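Local coordinates for DNA mismatch repair protein MutL (Aquifex aeolicus VF5, PDB 6LZJ) that probably takes part in DNA mismatch repair, binding ATP, and probably hydrolysing it, through a GHKL-type ATPase domain, at residues K31-E36 against K50-G55; T54-E59 against V133-E138; E59-V64 against K114-E119. One frame throughout, in Å; residues are numbered along the deposited sequence.

Interaction 1: residues K31-E36 against K50-G55; sequences KATKVE and KDNGTG. With ACP (phosphomethylphosphonic acid adenylate ester), chain C.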
loop_
_atom_site.group_PDB
_atom_site.type_symbol
_atom_site.label_atom_id
_atom_site.label_comp_id
_atom_site.label_asym_id
_atom_site.label_seq_id
_atom_site.Cartn_x
_atom_site.Cartn_y
_atom_site.Cartn_z
ATOM N N LYS A 31 -11.660 -1.910 6.486
ATOM C CA LYS A 31 -12.600 -2.395 5.478
ATOM C C LYS A 31 -12.915 -1.344 4.433
ATOM O O LYS A 31 -14.015 -1.316 3.866
ATOM C CB LYS A 31 -13.894 -2.907 6.122
ATOM C CG LYS A 31 -13.688 -4.116 7.010
ATOM C CD LYS A 31 -14.965 -4.410 7.795
ATOM C CE LYS A 31 -15.955 -5.198 6.960
ATOM N NZ LYS A 31 -15.488 -6.593 6.704
ATOM N N ALA A 32 -11.955 -0.457 4.185
ATOM C CA ALA A 32 -12.108 0.489 3.099
ATOM C C ALA A 32 -12.235 -0.243 1.765
ATOM O O ALA A 32 -11.605 -1.284 1.549
ATOM C CB ALA A 32 -10.920 1.452 3.088
ATOM N N THR A 33 -13.141 0.231 0.914
ATOM C CA THR A 33 -13.201 -0.210 -0.481
ATOM C C THR A 33 -12.613 0.811 -1.441
ATOM O O THR A 33 -12.511 0.551 -2.649
ATOM C CB THR A 33 -14.634 -0.520 -0.903
ATOM O OG1 THR A 33 -15.461 0.623 -0.713
ATOM C CG2 THR A 33 -15.183 -1.664 -0.070
ATOM N N LYS A 34 -12.238 1.962 -0.937
ATOM C CA LYS A 34 -11.603 2.972 -1.756
ATOM C C LYS A 34 -10.554 3.626 -0.889
ATOM O O LYS A 34 -10.867 4.099 0.215
ATOM C CB LYS A 34 -12.637 4.000 -2.244
ATOM C CG LYS A 34 -13.680 3.432 -3.230
ATOM C CD LYS A 34 -14.671 4.539 -3.620
ATOM C CE LYS A 34 -15.687 4.070 -4.670
ATOM N NZ LYS A 34 -16.346 5.231 -5.332
ATOM N N VAL A 35 -9.325 3.663 -1.397
ATOM C CA VAL A 35 -8.165 4.214 -0.721
ATOM C C VAL A 35 -7.528 5.216 -1.670
ATOM O O VAL A 35 -7.171 4.865 -2.798
ATOM C CB VAL A 35 -7.141 3.115 -0.360
ATOM C CG1 VAL A 35 -5.880 3.746 0.260
ATOM C CG2 VAL A 35 -7.731 2.137 0.661
ATOM N N GLU A 36 -7.389 6.450 -1.224
ATOM C CA GLU A 36 -6.835 7.527 -2.036
ATOM C C GLU A 36 -5.544 7.988 -1.371
ATOM O O GLU A 36 -5.536 8.346 -0.190
ATOM C CB GLU A 36 -7.859 8.659 -2.147
ATOM C CG GLU A 36 -7.389 9.840 -2.983
ATOM C CD GLU A 36 -8.428 10.954 -2.967
ATOM O OE1 GLU A 36 -9.533 10.737 -3.513
ATOM O OE2 GLU A 36 -8.153 12.009 -2.367
ATOM N N LYS A 50 -6.654 8.761 2.396
ATOM C CA LYS A 50 -8.082 8.925 2.619
ATOM C C LYS A 50 -8.774 7.636 2.286
ATOM O O LYS A 50 -8.507 7.003 1.252
ATOM C CB LYS A 50 -8.658 10.035 1.758
ATOM C CG LYS A 50 -10.173 10.220 1.851
ATOM C CD LYS A 50 -10.510 11.226 0.752
ATOM C CE LYS A 50 -11.956 11.793 0.798
ATOM N NZ LYS A 50 -12.887 10.813 0.192
ATOM N N ASP A 51 -9.676 7.257 3.158
ATOM C CA ASP A 51 -10.384 6.022 2.923
ATOM C C ASP A 51 -11.847 6.200 3.258
ATOM O O ASP A 51 -12.278 7.151 3.942
ATOM C CB ASP A 51 -9.749 4.824 3.720
ATOM C CG ASP A 51 -9.930 4.938 5.212
ATOM O OD1 ASP A 51 -11.098 5.003 5.656
ATOM O OD2 ASP A 51 -8.922 4.945 5.931
ATOM N N ASN A 52 -12.627 5.247 2.751
ATOM C CA ASN A 52 -14.058 5.167 3.013
ATOM C C ASN A 52 -14.424 4.051 3.986
ATOM O O ASN A 52 -15.509 3.483 3.859
ATOM C CB ASN A 52 -14.855 5.068 1.713
ATOM C CG ASN A 52 -14.606 3.789 0.992
ATOM O OD1 ASN A 52 -13.677 3.064 1.322
ATOM N ND2 ASN A 52 -15.455 3.484 0.012
ATOM N N GLY A 53 -13.492 3.589 4.821
ATOM C CA GLY A 53 -13.826 2.589 5.821
ATOM C C GLY A 53 -14.692 3.099 6.967
ATOM O O GLY A 53 -15.210 4.222 6.917
ATOM N N THR A 54 -14.825 2.297 8.020
ATOM C CA THR A 54 -15.833 2.540 9.044
ATOM C C THR A 54 -15.525 3.726 9.948
ATOM O O THR A 54 -16.381 4.099 10.760
ATOM C CB THR A 54 -16.021 1.283 9.899
ATOM O OG1 THR A 54 -14.738 0.741 10.256
ATOM C CG2 THR A 54 -16.795 0.251 9.110
ATOM N N GLY A 55 -14.337 4.308 9.846
ATOM C CA GLY A 55 -13.956 5.425 10.675
ATOM C C GLY A 55 -13.669 5.075 12.124
ATOM O O GLY A 55 -13.654 3.917 12.553
HETATM P PG ACP C . -0.096 -1.912 13.871
HETATM O O1G ACP C . -0.354 -0.801 12.918
HETATM O O2G ACP C . 1.270 -1.629 14.688
HETATM O O3G ACP C . -0.104 -3.373 13.167
HETATM P PB ACP C . -2.631 -0.716 14.796
HETATM O O1B ACP C . -3.164 -0.743 13.429
HETATM O O2B ACP C . -3.766 -1.233 15.816
HETATM C C3B ACP C . -1.392 -1.975 15.109
HETATM P PA ACP C . -2.160 2.067 14.569
HETATM O O1A ACP C . -1.747 1.772 13.138
HETATM O O2A ACP C . -1.316 3.037 15.342
HETATM O O3A ACP C . -2.112 0.670 15.394
HETATM O "O5'" ACP C . -3.716 2.456 14.574
HETATM C "C5'" ACP C . -4.279 2.498 15.882
HETATM C "C4'" ACP C . -5.775 2.286 15.792
HETATM O "O4'" ACP C . -6.358 3.384 15.088
HETATM C "C3'" ACP C . -6.201 1.071 15.003
HETATM O "O3'" ACP C . -6.223 -0.107 15.823
HETATM C "C2'" ACP C . -7.579 1.441 14.551
HETATM O "O2'" ACP C . -8.496 1.157 15.640
HETATM C "C1'" ACP C . -7.536 2.958 14.444
HETATM N N9 ACP C . -7.365 3.378 13.034
HETATM C C8 ACP C . -6.242 3.920 12.535
HETATM N N7 ACP C . -6.413 4.230 11.239
HETATM C C5 ACP C . -7.674 3.916 10.926
HETATM C C6 ACP C . -8.515 4.026 9.727
HETATM N N6 ACP C . -7.988 4.520 8.559
HETATM N N1 ACP C . -9.774 3.593 9.808
HETATM C C2 ACP C . -10.299 3.111 10.959
HETATM N N3 ACP C . -9.612 2.960 12.091
HETATM C C4 ACP C . -8.307 3.373 12.127
#
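The carboxamide of Asn52 reaches across to the start of strand 34-40, at Thr33 and Lys34, and is gripped by three hydrogen bonds. Its OD1 accepts from two successive backbone amides. Thr33 N is 2.9 Å from Asn52 OD1 and lies tilted 15° from the carbonyl plane. Lys34 N also bonds to OD1 but sits above that plane, 38° out of it. The amide's other end donates: Asn52 ND2 bonds to Thr33 OG1 at 3.0 Å, and the two side chains are roughly perpendicular. With bonds at both ends, the rotation of the amide is fixed. The Asn52 torsion places CG between its own backbone N and carbonyl carbon (chi1 67°), which brings the amide to the backbone N of Thr33 and Lys34. The aliphatic part of Lys34 lies against ND2, with CB 3.6 Å from Asn52 ND2.

Beyond this clasp the backbones pair as antiparallel strands. Asn52 N bonds to Lys34 O, and Glu36 and Lys50 form a hydrogen-bonded pair, Glu36 N to Lys50 O being 2.8 Å. On one face of the sheet, the side chains of Glu36 and Lys50 lie obliquely to each other. The carboxylate of Glu36 has its salt bridge with Arg48. On the face of Val35 and Asp51, the methyl of Ala32 packs on Asp51, CB to CB 3.6 Å.

Asp51 then turns to the nucleotide. Asp51 OD2 accepts from the adenine amino group, ACP N6, at 2.8 Å, and also from Ser27 OG. Asp51 OD1 takes Gly53 N at 2.9 Å, closing an Asx turn that holds the carboxylate in place. An aspartate reading the adenine amino group, at the head of the DxGxG motif formed by Asp51, Gly53 and Gly55, is characteristic of the GHKL ATP-binding fold.

Interaction 2: residues T54-E59 against V133-E138; sequences TGIHPE and VGTEVE. With ACP (phosphomethylphosphonic acid adenylate ester), chain C.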
loop_
_atom_site.group_PDB
_atom_site.type_symbol
_atom_site.label_atom_id
_atom_site.label_comp_id
_atom_site.label_asym_id
_atom_site.label_seq_id
_atom_site.Cartn_x
_atom_site.Cartn_y
_atom_site.Cartn_z
ATOM N N THR A 54 -14.825 2.297 8.020
ATOM C CA THR A 54 -15.833 2.540 9.044
ATOM C C THR A 54 -15.525 3.726 9.948
ATOM O O THR A 54 -16.381 4.099 10.760
ATOM C CB THR A 54 -16.021 1.283 9.899
ATOM O OG1 THR A 54 -14.738 0.741 10.256
ATOM C CG2 THR A 54 -16.795 0.251 9.110
ATOM N N GLY A 55 -14.337 4.308 9.846
ATOM C CA GLY A 55 -13.956 5.425 10.675
ATOM C C GLY A 55 -13.669 5.075 12.124
ATOM O O GLY A 55 -13.654 3.917 12.553
ATOM N N ILE A 56 -13.423 6.137 12.882
ATOM C CA ILE A 56 -13.078 6.058 14.295
ATOM C C ILE A 56 -14.109 6.878 15.045
ATOM O O ILE A 56 -14.406 8.001 14.635
ATOM C CB ILE A 56 -11.652 6.586 14.550
ATOM C CG1 ILE A 56 -10.646 5.895 13.615
ATOM C CG2 ILE A 56 -11.225 6.357 15.989
ATOM C CD1 ILE A 56 -9.357 6.696 13.385
ATOM N N HIS A 57 -14.665 6.318 16.134
ATOM C CA HIS A 57 -15.643 7.045 16.931
ATOM C C HIS A 57 -14.987 8.284 17.535
ATOM O O HIS A 57 -13.792 8.250 17.854
ATOM C CB HIS A 57 -16.210 6.158 18.047
ATOM C CG HIS A 57 -17.320 6.796 18.822
ATOM N ND1 HIS A 57 -17.112 7.806 19.739
ATOM C CD2 HIS A 57 -18.656 6.580 18.801
ATOM C CE1 HIS A 57 -18.267 8.171 20.261
ATOM N NE2 HIS A 57 -19.223 7.450 19.703
ATOM N N PRO A 58 -15.709 9.409 17.658
ATOM C CA PRO A 58 -15.077 10.598 18.257
ATOM C C PRO A 58 -14.378 10.316 19.580
ATOM O O PRO A 58 -13.297 10.847 19.850
ATOM C CB PRO A 58 -16.260 11.566 18.435
ATOM C CG PRO A 58 -17.179 11.217 17.331
ATOM C CD PRO A 58 -17.062 9.706 17.153
ATOM N N GLU A 59 -14.976 9.470 20.406
ATOM C CA GLU A 59 -14.399 9.100 21.690
ATOM C C GLU A 59 -13.039 8.411 21.557
ATOM O O GLU A 59 -12.241 8.460 22.500
ATOM C CB GLU A 59 -15.406 8.198 22.408
ATOM C CG GLU A 59 -15.129 7.859 23.839
ATOM C CD GLU A 59 -16.237 6.982 24.419
ATOM O OE1 GLU A 59 -15.951 5.817 24.787
ATOM O OE2 GLU A 59 -17.400 7.456 24.482
ATOM N N VAL A 133 -18.157 9.772 5.821
ATOM C CA VAL A 133 -17.717 8.636 6.629
ATOM C C VAL A 133 -16.404 8.108 6.093
ATOM O O VAL A 133 -16.233 7.944 4.879
ATOM C CB VAL A 133 -18.751 7.500 6.620
ATOM C CG1 VAL A 133 -18.142 6.307 7.361
ATOM C CG2 VAL A 133 -19.977 7.908 7.330
ATOM N N GLY A 134 -15.451 7.928 6.979
ATOM C CA GLY A 134 -14.156 7.360 6.656
ATOM C C GLY A 134 -13.099 8.090 7.451
ATOM O O GLY A 134 -13.394 8.805 8.409
ATOM N N THR A 135 -11.845 7.963 7.020
ATOM C CA THR A 135 -10.722 8.524 7.756
ATOM C C THR A 135 -9.780 9.172 6.763
ATOM O O THR A 135 -9.564 8.665 5.652
ATOM C CB THR A 135 -9.969 7.436 8.554
ATOM O OG1 THR A 135 -10.866 6.863 9.484
ATOM C CG2 THR A 135 -8.803 7.984 9.284
ATOM N N GLU A 136 -9.219 10.293 7.159
ATOM C CA GLU A 136 -8.237 10.935 6.300
ATOM C C GLU A 136 -7.071 11.376 7.173
ATOM O O GLU A 136 -7.269 12.066 8.171
ATOM C CB GLU A 136 -8.864 12.121 5.570
ATOM C CG GLU A 136 -7.856 12.813 4.637
ATOM C CD GLU A 136 -8.588 13.798 3.733
ATOM O OE1 GLU A 136 -8.441 13.678 2.513
ATOM O OE2 GLU A 136 -9.387 14.588 4.281
ATOM N N VAL A 137 -5.862 10.940 6.830
ATOM C CA VAL A 137 -4.673 11.272 7.604
ATOM C C VAL A 137 -3.729 12.081 6.730
ATOM O O VAL A 137 -3.504 11.730 5.561
ATOM C CB VAL A 137 -3.983 9.987 8.105
ATOM C CG1 VAL A 137 -2.832 10.351 9.060
ATOM C CG2 VAL A 137 -5.027 9.061 8.767
ATOM N N GLU A 138 -3.160 13.157 7.308
ATOM C CA GLU A 138 -2.261 14.062 6.600
ATOM C C GLU A 138 -0.987 14.195 7.403
ATOM O O GLU A 138 -1.012 14.578 8.586
ATOM C CB GLU A 138 -2.907 15.440 6.401
ATOM C CG GLU A 138 -4.124 15.330 5.523
ATOM C CD GLU A 138 -4.771 16.662 5.198
ATOM O OE1 GLU A 138 -4.169 17.733 5.457
ATOM O OE2 GLU A 138 -5.890 16.603 4.666
HETATM P PG ACP C . -0.096 -1.912 13.871
HETATM O O1G ACP C . -0.354 -0.801 12.918
HETATM O O2G ACP C . 1.270 -1.629 14.688
HETATM O O3G ACP C . -0.104 -3.373 13.167
HETATM P PB ACP C . -2.631 -0.716 14.796
HETATM O O1B ACP C . -3.164 -0.743 13.429
HETATM O O2B ACP C . -3.766 -1.233 15.816
HETATM C C3B ACP C . -1.392 -1.975 15.109
HETATM P PA ACP C . -2.160 2.067 14.569
HETATM O O1A ACP C . -1.747 1.772 13.138
HETATM O O2A ACP C . -1.316 3.037 15.342
HETATM O O3A ACP C . -2.112 0.670 15.394
HETATM O "O5'" ACP C . -3.716 2.456 14.574
HETATM C "C5'" ACP C . -4.279 2.498 15.882
HETATM C "C4'" ACP C . -5.775 2.286 15.792
HETATM O "O4'" ACP C . -6.358 3.384 15.088
HETATM C "C3'" ACP C . -6.201 1.071 15.003
HETATM O "O3'" ACP C . -6.223 -0.107 15.823
HETATM C "C2'" ACP C . -7.579 1.441 14.551
HETATM O "O2'" ACP C . -8.496 1.157 15.640
HETATM C "C1'" ACP C . -7.536 2.958 14.444
HETATM N N9 ACP C . -7.365 3.378 13.034
HETATM C C8 ACP C . -6.242 3.920 12.535
HETATM N N7 ACP C . -6.413 4.230 11.239
HETATM C C5 ACP C . -7.674 3.916 10.926
HETATM C C6 ACP C . -8.515 4.026 9.727
HETATM N N6 ACP C . -7.988 4.520 8.559
HETATM N N1 ACP C . -9.774 3.593 9.808
HETATM C C2 ACP C . -10.299 3.111 10.959
HETATM N N3 ACP C . -9.612 2.960 12.091
HETATM C C4 ACP C . -8.307 3.373 12.127
HETATM O O HOH W 1 -11.809 4.532 8.198
#
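Gly55 and Thr135 meet beside the adenine of the bound ATP analogue, and this is the tight part of the contact. Gly55 CA lies 3.6 Å from Thr135 OG1. The glycine has a positive phi of 73°, and its backbone passes close to strand 134-140, its CA 4.5 Å from the CA of Gly134. No direct hydrogen bond joins the two segments. A water does so instead: it accepts from Gly55 N at 3.0 Å and from Thr135 OG1 at 2.8 Å. Thr135 OG1 is also bonded to Ser105 OG.

The Thr135 side chain points toward the loop. OG1 lies beside the backbone N, anti to the carbonyl carbon (chi1 -61°), with CG2 anti to the N. Thr135 and Ile56 cover the same face of the base, Thr135 at the amino end and Ile56 at the N3 and C4 side. Thr135 CB is 3.5 Å from ACP N6. Ile56 CG1 is 3.5 Å from ACP N3, and its CD1 lies near ACP C4 and N9. Between Ile56 and Thr135 the fit is less close, with Ile56 CD1 4.2 Å from Thr135 OG1.

The looser side is at the start of strand 134-140. Here Val133 CG1 comes only to 4.4 Å from Thr54 O, and both residues are partly exposed. Further along the loop the chain leaves the strand altogether. His57 is the N-cap of the short helix that follows, its ND1 accepting from Glu59 N in the ring plane.

Strand 134-140 lies between strands 100-106 and 46-51. Ser105 of strand 100-106 bonds to Ile56 N as well as to Thr135, so the loop between strand 46-51 and helix 58-61 is tied to the sheet beside the base.

Interaction 3: residues E59-V64 against K114-E119; sequences EDVEKV and KEIEVE. With ACP (phosphomethylphosphonic acid adenylate ester), chain C.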
loop_
_atom_site.group_PDB
_atom_site.type_symbol
_atom_site.label_atom_id
_atom_site.label_comp_id
_atom_site.label_asym_id
_atom_site.label_seq_id
_atom_site.Cartn_x
_atom_site.Cartn_y
_atom_site.Cartn_z
ATOM N N GLU A 59 -14.976 9.470 20.406
ATOM C CA GLU A 59 -14.399 9.100 21.690
ATOM C C GLU A 59 -13.039 8.411 21.557
ATOM O O GLU A 59 -12.241 8.460 22.500
ATOM C CB GLU A 59 -15.406 8.198 22.408
ATOM C CG GLU A 59 -15.129 7.859 23.839
ATOM C CD GLU A 59 -16.237 6.982 24.419
ATOM O OE1 GLU A 59 -15.951 5.817 24.787
ATOM O OE2 GLU A 59 -17.400 7.456 24.482
ATOM N N ASP A 60 -12.755 7.763 20.423
ATOM C CA ASP A 60 -11.499 7.038 20.244
ATOM C C ASP A 60 -10.436 7.801 19.461
ATOM O O ASP A 60 -9.292 7.330 19.395
ATOM C CB ASP A 60 -11.748 5.698 19.530
ATOM C CG ASP A 60 -12.590 4.737 20.345
ATOM O OD1 ASP A 60 -12.136 4.327 21.438
ATOM O OD2 ASP A 60 -13.695 4.367 19.884
ATOM N N VAL A 61 -10.762 8.969 18.896
ATOM C CA VAL A 61 -9.827 9.668 18.010
ATOM C C VAL A 61 -8.575 10.123 18.765
ATOM O O VAL A 61 -7.454 10.000 18.261
ATOM C CB VAL A 61 -10.537 10.850 17.322
ATOM C CG1 VAL A 61 -9.504 11.795 16.659
ATOM C CG2 VAL A 61 -11.555 10.325 16.327
ATOM N N GLU A 62 -8.737 10.653 19.983
ATOM C CA GLU A 62 -7.561 11.099 20.727
ATOM C C GLU A 62 -6.702 9.921 21.171
ATOM O O GLU A 62 -5.473 10.040 21.244
ATOM C CB GLU A 62 -7.977 11.934 21.937
ATOM C CG GLU A 62 -8.392 13.358 21.595
ATOM C CD GLU A 62 -9.389 13.933 22.589
ATOM O OE1 GLU A 62 -9.495 15.172 22.676
ATOM O OE2 GLU A 62 -10.070 13.149 23.281
ATOM N N LYS A 63 -7.332 8.782 21.447
ATOM C CA LYS A 63 -6.609 7.610 21.927
ATOM C C LYS A 63 -5.597 7.110 20.899
ATOM O O LYS A 63 -4.430 6.871 21.223
ATOM C CB LYS A 63 -7.613 6.514 22.288
ATOM C CG LYS A 63 -7.006 5.164 22.663
ATOM C CD LYS A 63 -6.888 4.240 21.447
ATOM C CE LYS A 63 -6.473 2.824 21.823
ATOM N NZ LYS A 63 -6.137 2.021 20.605
ATOM N N VAL A 64 -6.030 6.923 19.650
ATOM C CA VAL A 64 -5.201 6.185 18.702
ATOM C C VAL A 64 -3.942 6.936 18.303
ATOM O O VAL A 64 -3.084 6.361 17.627
ATOM C CB VAL A 64 -6.038 5.771 17.473
ATOM C CG1 VAL A 64 -7.170 4.852 17.907
ATOM C CG2 VAL A 64 -6.599 6.971 16.754
ATOM N N LYS A 114 -14.365 14.133 13.492
ATOM C CA LYS A 114 -13.512 14.783 14.464
ATOM C C LYS A 114 -12.088 14.766 13.924
ATOM O O LYS A 114 -11.661 13.761 13.354
ATOM C CB LYS A 114 -13.601 14.048 15.813
ATOM C CG LYS A 114 -12.830 14.685 16.883
ATOM C CD LYS A 114 -13.029 13.934 18.184
ATOM C CE LYS A 114 -12.338 14.593 19.351
ATOM N NZ LYS A 114 -12.448 13.751 20.578
ATOM N N GLU A 115 -11.352 15.855 14.143
ATOM C CA GLU A 115 -9.976 16.002 13.666
ATOM C C GLU A 115 -9.047 16.240 14.853
ATOM O O GLU A 115 -9.364 17.033 15.741
ATOM C CB GLU A 115 -9.891 17.170 12.669
ATOM C CG GLU A 115 -8.485 17.424 12.150
ATOM C CD GLU A 115 -8.432 18.678 11.317
ATOM O OE1 GLU A 115 -7.994 19.724 11.835
ATOM O OE2 GLU A 115 -8.882 18.627 10.164
ATOM N N ILE A 116 -7.929 15.515 14.907
ATOM C CA ILE A 116 -6.897 15.771 15.903
ATOM C C ILE A 116 -5.631 16.257 15.198
ATOM O O ILE A 116 -5.262 15.770 14.120
ATOM C CB ILE A 116 -6.627 14.518 16.760
ATOM C CG1 ILE A 116 -5.713 14.856 17.940
ATOM C CG2 ILE A 116 -6.086 13.351 15.911
ATOM C CD1 ILE A 116 -5.440 13.676 18.857
ATOM N N GLU A 117 -4.960 17.221 15.807
ATOM C CA GLU A 117 -3.772 17.798 15.194
ATOM C C GLU A 117 -2.626 17.634 16.179
ATOM O O GLU A 117 -2.783 17.924 17.368
ATOM C CB GLU A 117 -3.965 19.269 14.802
ATOM C CG GLU A 117 -2.846 19.760 13.881
ATOM C CD GLU A 117 -2.921 21.255 13.565
ATOM O OE1 GLU A 117 -3.899 21.908 13.975
ATOM O OE2 GLU A 117 -1.989 21.763 12.900
ATOM N N VAL A 118 -1.500 17.117 15.684
ATOM C CA VAL A 118 -0.351 16.755 16.513
ATOM C C VAL A 118 0.899 17.258 15.813
ATOM O O VAL A 118 1.006 17.191 14.582
ATOM C CB VAL A 118 -0.266 15.232 16.748
ATOM C CG1 VAL A 118 0.992 14.861 17.542
ATOM C CG2 VAL A 118 -1.499 14.723 17.473
ATOM N N GLU A 119 1.848 17.766 16.592
ATOM C CA GLU A 119 3.154 18.125 16.063
ATOM C C GLU A 119 4.223 17.485 16.925
ATOM O O GLU A 119 4.342 17.812 18.109
ATOM C CB GLU A 119 3.350 19.637 16.024
ATOM C CG GLU A 119 4.658 20.013 15.384
ATOM C CD GLU A 119 5.032 21.462 15.619
ATOM O OE1 GLU A 119 5.876 21.718 16.504
ATOM O OE2 GLU A 119 4.479 22.342 14.924
HETATM P PG ACP C . -0.096 -1.912 13.871
HETATM O O1G ACP C . -0.354 -0.801 12.918
HETATM O O2G ACP C . 1.270 -1.629 14.688
HETATM O O3G ACP C . -0.104 -3.373 13.167
HETATM P PB ACP C . -2.631 -0.716 14.796
HETATM O O1B ACP C . -3.164 -0.743 13.429
HETATM O O2B ACP C . -3.766 -1.233 15.816
HETATM C C3B ACP C . -1.392 -1.975 15.109
HETATM P PA ACP C . -2.160 2.067 14.569
HETATM O O1A ACP C . -1.747 1.772 13.138
HETATM O O2A ACP C . -1.316 3.037 15.342
HETATM O O3A ACP C . -2.112 0.670 15.394
HETATM O "O5'" ACP C . -3.716 2.456 14.574
HETATM C "C5'" ACP C . -4.279 2.498 15.882
HETATM C "C4'" ACP C . -5.775 2.286 15.792
HETATM O "O4'" ACP C . -6.358 3.384 15.088
HETATM C "C3'" ACP C . -6.201 1.071 15.003
HETATM O "O3'" ACP C . -6.223 -0.107 15.823
HETATM C "C2'" ACP C . -7.579 1.441 14.551
HETATM O "O2'" ACP C . -8.496 1.157 15.640
HETATM C "C1'" ACP C . -7.536 2.958 14.444
HETATM N N9 ACP C . -7.365 3.378 13.034
HETATM C C8 ACP C . -6.242 3.920 12.535
HETATM N N7 ACP C . -6.413 4.230 11.239
HETATM C C5 ACP C . -7.674 3.916 10.926
HETATM C C6 ACP C . -8.515 4.026 9.727
HETATM N N6 ACP C . -7.988 4.520 8.559
HETATM N N1 ACP C . -9.774 3.593 9.808
HETATM C C2 ACP C . -10.299 3.111 10.959
HETATM N N3 ACP C . -9.612 2.960 12.091
HETATM C C4 ACP C . -8.307 3.373 12.127
HETATM O O HOH W 2 -11.086 11.330 21.709
#
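Val61 holds CG1 anti to its backbone N (chi1 166°), and Ile116 holds its CG1 anti in the same way (chi1 -171°). These torsions turn Val61 CG1 onto the strand and run the longer branch of Ile116 out to Glu62. The contact lays the short helix 58-61, and the residues after it, on the eight-stranded sheet of the GHKL ATPase fold, near its edge.

The apolar centre is Val61 against Ile116. Val61 CG1 touches Ile116 CG2 at 3.8 Å, and the two side chains run past one another in opposing senses. Ile116 CD1 ends against Glu62, 3.8 Å from its CA and close to CG. Leu103 of the adjoining strand 100-106 touches both Val61 and Ile116 and broadens this apolar patch.

Lys114 lies beside this patch with its chain fully extended. Its CD comes to 4.1 Å from Val61 CB, and the ammonium group continues to the helix. There it hydrogen-bonds to Pro58 O. Glu62 runs roughly perpendicular to Lys114. The salt bridge between them is long, Glu62 OE2 to Lys114 NZ being 3.7 Å. The charge of the lysine may thus be shared between a backbone carbonyl and a more distant carboxylate, and the pair sits at the outer, exposed side of the contact.

On the side toward the nucleotide, Val64 meets the ribose: its CG1 is 3.3 Å from ACP O4'.

A water fills in where the ion pair is long. It accepts from Lys114 NZ and from Glu62 N, each at 3.0 Å, and lies 2.6 Å from Glu62 OE2.

All three contacts reach the bound ATP analogue. Along the chain, interaction 3 falls within the span of interaction 2. Interactions 1 and 2 share Thr54 and Gly55, and their centres are about 9 Å apart. Their strands 46-51 and 134-140 are neighbours in the sheet, joined by a probable hydrogen bond of 2.9 Å from Asp51 N to Thr135 O. Interactions 2 and 3 share Glu59 and are also about 9 Å apart between centres; Ile56 CG2 packs 3.9 Å from Val61 N. Interactions 1 and 3 do not touch, their centres lying about 18 Å apart. Interaction 1 bonds the amino group, interaction 2 covers a face of the base and interaction 3 touches the ribose.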